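LAO/AO transport system kinase (Escherichia coli, PDB 2P67) belongs to the MeaB family of the P-loop NTPase clan and is probably a nucleotide-binding protein. Local coordinates at residues M78-E83 and E250-I255. Numbering follows the deposited sequence.
Sequences MLLIRE and EIWHAI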
ATOM      1  N   MET A  78      17.779 -28.091   8.982  1.00 25.51           N
ATOM      2  CA  MET A  78      18.357 -29.221   9.733  1.00 26.74           C
ATOM      3  C   MET A  78      17.876 -29.256  11.183  1.00 27.10           C
ATOM      4  O   MET A  78      17.619 -30.326  11.721  1.00 27.93           O
ATOM      5  CB  MET A  78      19.890 -29.257   9.618  1.00 26.75           C
ATOM      6  CG  MET A  78      20.407 -29.712   8.231  1.00 28.74           C
ATOM      7  SD  MET A  78      19.662 -31.255   7.598  1.00 29.98           S
ATOM      8  CE  MET A  78      20.142 -32.441   8.848  1.00 35.03           C
ATOM      9  N   LEU A  79      17.699 -28.089  11.800  1.00 27.51           N
ATOM     10  CA  LEU A  79      17.089 -28.037  13.142  1.00 27.46           C
ATOM     11  C   LEU A  79      15.689 -28.645  13.167  1.00 26.95           C
ATOM     12  O   LEU A  79      15.356 -29.424  14.065  1.00 26.71           O
ATOM     13  CB  LEU A  79      17.052 -26.594  13.673  1.00 28.00           C
ATOM     14  CG  LEU A  79      16.452 -26.314  15.057  1.00 29.62           C
ATOM     15  CD1 LEU A  79      17.030 -25.031  15.572  1.00 33.07           C
ATOM     16  CD2 LEU A  79      14.952 -26.226  15.057  1.00 32.44           C
ATOM     17  N   LEU A  80      14.861 -28.286  12.187  1.00 26.57           N
ATOM     18  CA  LEU A  80      13.484 -28.784  12.116  1.00 27.39           C
ATOM     19  C   LEU A  80      13.473 -30.297  11.944  1.00 27.52           C
ATOM     20  O   LEU A  80      12.662 -30.983  12.561  1.00 27.36           O
ATOM     21  CB  LEU A  80      12.712 -28.122  10.967  1.00 27.50           C
ATOM     22  CG  LEU A  80      12.487 -26.613  11.113  1.00 28.17           C
ATOM     23  CD1 LEU A  80      11.916 -25.968   9.820  1.00 29.14           C
ATOM     24  CD2 LEU A  80      11.585 -26.355  12.281  1.00 29.24           C
ATOM     25  N   ILE A  81      14.392 -30.799  11.128  1.00 28.41           N
ATOM     26  CA  ILE A  81      14.483 -32.242  10.883  1.00 30.27           C
ATOM     27  C   ILE A  81      14.911 -32.979  12.153  1.00 31.48           C
ATOM     28  O   ILE A  81      14.331 -34.014  12.500  1.00 32.20           O
ATOM     29  CB  ILE A  81      15.390 -32.565   9.686  1.00 30.97           C
ATOM     30  CG1 ILE A  81      14.684 -32.163   8.383  1.00 30.14           C
ATOM     31  CG2 ILE A  81      15.754 -34.065   9.646  1.00 30.37           C
ATOM     32  CD1 ILE A  81      15.616 -31.875   7.267  1.00 33.97           C
ATOM     33  N   ARG A  82      15.892 -32.427  12.858  1.00 32.87           N
ATOM     34  CA  ARG A  82      16.264 -32.945  14.179  1.00 34.22           C
ATOM     35  C   ARG A  82      15.091 -32.994  15.147  1.00 34.61           C
ATOM     36  O   ARG A  82      15.024 -33.897  15.974  1.00 35.31           O
ATOM     37  CB  ARG A  82      17.414 -32.148  14.784  1.00 34.22           C
ATOM     38  CG  ARG A  82      18.775 -32.635  14.345  1.00 36.59           C
ATOM     39  CD  ARG A  82      19.879 -31.861  15.029  1.00 38.91           C
ATOM     40  NE  ARG A  82      20.463 -30.893  14.105  1.00 41.53           N
ATOM     41  CZ  ARG A  82      20.457 -29.575  14.262  1.00 40.25           C
ATOM     42  NH1 ARG A  82      21.021 -28.821  13.341  1.00 40.19           N
ATOM     43  NH2 ARG A  82      19.930 -29.012  15.333  1.00 40.65           N
ATOM     44  N   GLU A  83      14.161 -32.041  15.041  1.00 34.57           N
ATOM     45  CA  GLU A  83      12.944 -32.039  15.864  1.00 35.18           C
ATOM     46  C   GLU A  83      11.953 -33.115  15.412  1.00 34.30           C
ATOM     47  O   GLU A  83      10.862 -33.230  15.969  1.00 35.12           O
ATOM     48  CB  GLU A  83      12.242 -30.672  15.825  1.00 35.62           C
ATOM     49  CG  GLU A  83      13.007 -29.506  16.481  1.00 39.80           C
ATOM     50  CD  GLU A  83      13.033 -29.574  18.004  1.00 44.39           C
ATOM     51  OE1 GLU A  83      11.980 -29.851  18.628  1.00 46.10           O
ATOM     52  OE2 GLU A  83      14.116 -29.335  18.579  1.00 47.09           O
ATOM     53  N   GLU A 250      16.789 -20.424  18.937  1.00 25.86           N
ATOM     54  CA  GLU A 250      16.052 -19.283  19.467  1.00 25.48           C
ATOM     55  C   GLU A 250      15.091 -18.688  18.427  1.00 24.40           C
ATOM     56  O   GLU A 250      13.992 -18.227  18.765  1.00 23.83           O
ATOM     57  CB  GLU A 250      17.044 -18.225  19.963  1.00 26.03           C
ATOM     58  CG  GLU A 250      17.756 -18.637  21.281  1.00 28.29           C
ATOM     59  CD  GLU A 250      18.882 -19.691  21.131  1.00 33.52           C
ATOM     60  OE1 GLU A 250      19.230 -20.171  20.013  1.00 33.35           O
ATOM     61  OE2 GLU A 250      19.448 -20.049  22.188  1.00 37.56           O
ATOM     62  N   ILE A 251      15.508 -18.725  17.165  1.00 23.50           N
ATOM     63  CA  ILE A 251      14.656 -18.263  16.056  1.00 22.53           C
ATOM     64  C   ILE A 251      13.435 -19.181  15.901  1.00 22.34           C
ATOM     65  O   ILE A 251      12.303 -18.710  15.783  1.00 21.67           O
ATOM     66  CB  ILE A 251      15.477 -18.090  14.756  1.00 22.83           C
ATOM     67  CG1 ILE A 251      16.433 -16.880  14.907  1.00 22.79           C
ATOM     68  CG2 ILE A 251      14.544 -17.968  13.518  1.00 22.47           C
ATOM     69  CD1 ILE A 251      17.574 -16.847  14.004  1.00 22.24           C
ATOM     70  N   TRP A 252      13.656 -20.492  15.960  1.00 22.44           N
ATOM     71  CA  TRP A 252      12.551 -21.460  15.902  1.00 22.85           C
ATOM     72  C   TRP A 252      11.605 -21.244  17.076  1.00 22.46           C
ATOM     73  O   TRP A 252      10.391 -21.245  16.931  1.00 22.10           O
ATOM     74  CB  TRP A 252      13.110 -22.890  15.884  1.00 23.27           C
ATOM     75  CG  TRP A 252      12.092 -23.983  15.909  1.00 24.49           C
ATOM     76  CD1 TRP A 252      12.090 -25.087  16.737  1.00 26.15           C
ATOM     77  CD2 TRP A 252      10.933 -24.108  15.073  1.00 26.74           C
ATOM     78  NE1 TRP A 252      10.995 -25.884  16.465  1.00 26.88           N
ATOM     79  CE2 TRP A 252      10.275 -25.315  15.445  1.00 26.47           C
ATOM     80  CE3 TRP A 252      10.374 -23.317  14.053  1.00 25.29           C
ATOM     81  CZ2 TRP A 252       9.092 -25.751  14.821  1.00 26.91           C
ATOM     82  CZ3 TRP A 252       9.198 -23.760  13.431  1.00 25.70           C
ATOM     83  CH2 TRP A 252       8.576 -24.963  13.818  1.00 25.53           C
ATOM     84  N   HIS A 253      12.176 -21.016  18.249  1.00 22.69           N
ATOM     85  CA  HIS A 253      11.379 -20.741  19.419  1.00 22.89           C
ATOM     86  C   HIS A 253      10.530 -19.472  19.300  1.00 21.45           C
ATOM     87  O   HIS A 253       9.402 -19.441  19.767  1.00 20.46           O
ATOM     88  CB  HIS A 253      12.266 -20.739  20.653  1.00 24.40           C
ATOM     89  CG  HIS A 253      12.767 -22.107  20.986  1.00 30.38           C
ATOM     90  ND1 HIS A 253      13.932 -22.335  21.689  1.00 36.67           N
ATOM     91  CD2 HIS A 253      12.270 -23.326  20.666  1.00 34.05           C
ATOM     92  CE1 HIS A 253      14.109 -23.641  21.818  1.00 38.31           C
ATOM     93  NE2 HIS A 253      13.118 -24.263  21.199  1.00 37.99           N
ATOM     94  N   ALA A 254      11.074 -18.453  18.652  1.00 21.06           N
ATOM     95  CA  ALA A 254      10.329 -17.226  18.415  1.00 20.72           C
ATOM     96  C   ALA A 254       9.173 -17.474  17.444  1.00 20.45           C
ATOM     97  O   ALA A 254       8.088 -16.925  17.617  1.00 20.50           O
ATOM     98  CB  ALA A 254      11.241 -16.126  17.897  1.00 20.43           C
ATOM     99  N   ILE A 255       9.421 -18.281  16.412  1.00 20.47           N
ATOM    100  CA  ILE A 255       8.368 -18.676  15.473  1.00 21.12           C
ATOM    101  C   ILE A 255       7.241 -19.408  16.196  1.00 21.34           C
ATOM    102  O   ILE A 255       6.066 -19.136  15.944  1.00 21.94           O
ATOM    103  CB  ILE A 255       8.927 -19.506  14.272  1.00 21.10           C
ATOM    104  CG1 ILE A 255       9.796 -18.597  13.387  1.00 22.27           C
ATOM    105  CG2 ILE A 255       7.763 -20.115  13.427  1.00 22.72           C
ATOM    106  CD1 ILE A 255      10.817 -19.293  12.475  1.00 24.79           C
TER
HETATM  107  O   HOH W   1      10.052 -28.398  17.615  1.00 44.01           O
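L79, on the helix 69-82, meets the indole of W252, on the helix 248-264, with a single methyl. Its CD2 comes obliquely to the pyrrole part of the ring, 3.5 Å from W252 CD1. A branched apolar side chain suits this buried spot, since it brings a methyl against the ring carbons without bringing in a polar group. L80 meets the six-membered ring. Its CD2 sits over the middle of that ring, 3.4 Å from the centroid of the six-membered ring of W252 and 3° off its normal, a CH-pi contact over the face. Because the methyl is centred, all six carbons of the benzene part lie at almost the same distance from it. The CG of W252 is anti to the backbone N (chi1 176°), which carries the indole across to the other helix. The ring also touches L85, in the loop after helix 69-82, and L57 of strand 57-63, so W252 reaches from its own helix both to the neighbourhood of helix 69-82 and to the parallel sheet of the P-loop fold. At the exposed end of the contact, E83 brings the aliphatic CG near the indole nitrogen, at 4.1 Å from W252 NE1. Its chain, bent at chi2 (-73°), takes the carboxylate to a water that donates to E83 OE1 at 2.6 Å and accepts from W252 NE1 at 2.9 Å, in the plane of the indole. Tryptophan therefore serves two chemistries at once: its carbon surface packs against leucines in the interior, while the N-H, which would be costly to bury without a partner, is satisfied through water by a surface carboxylate.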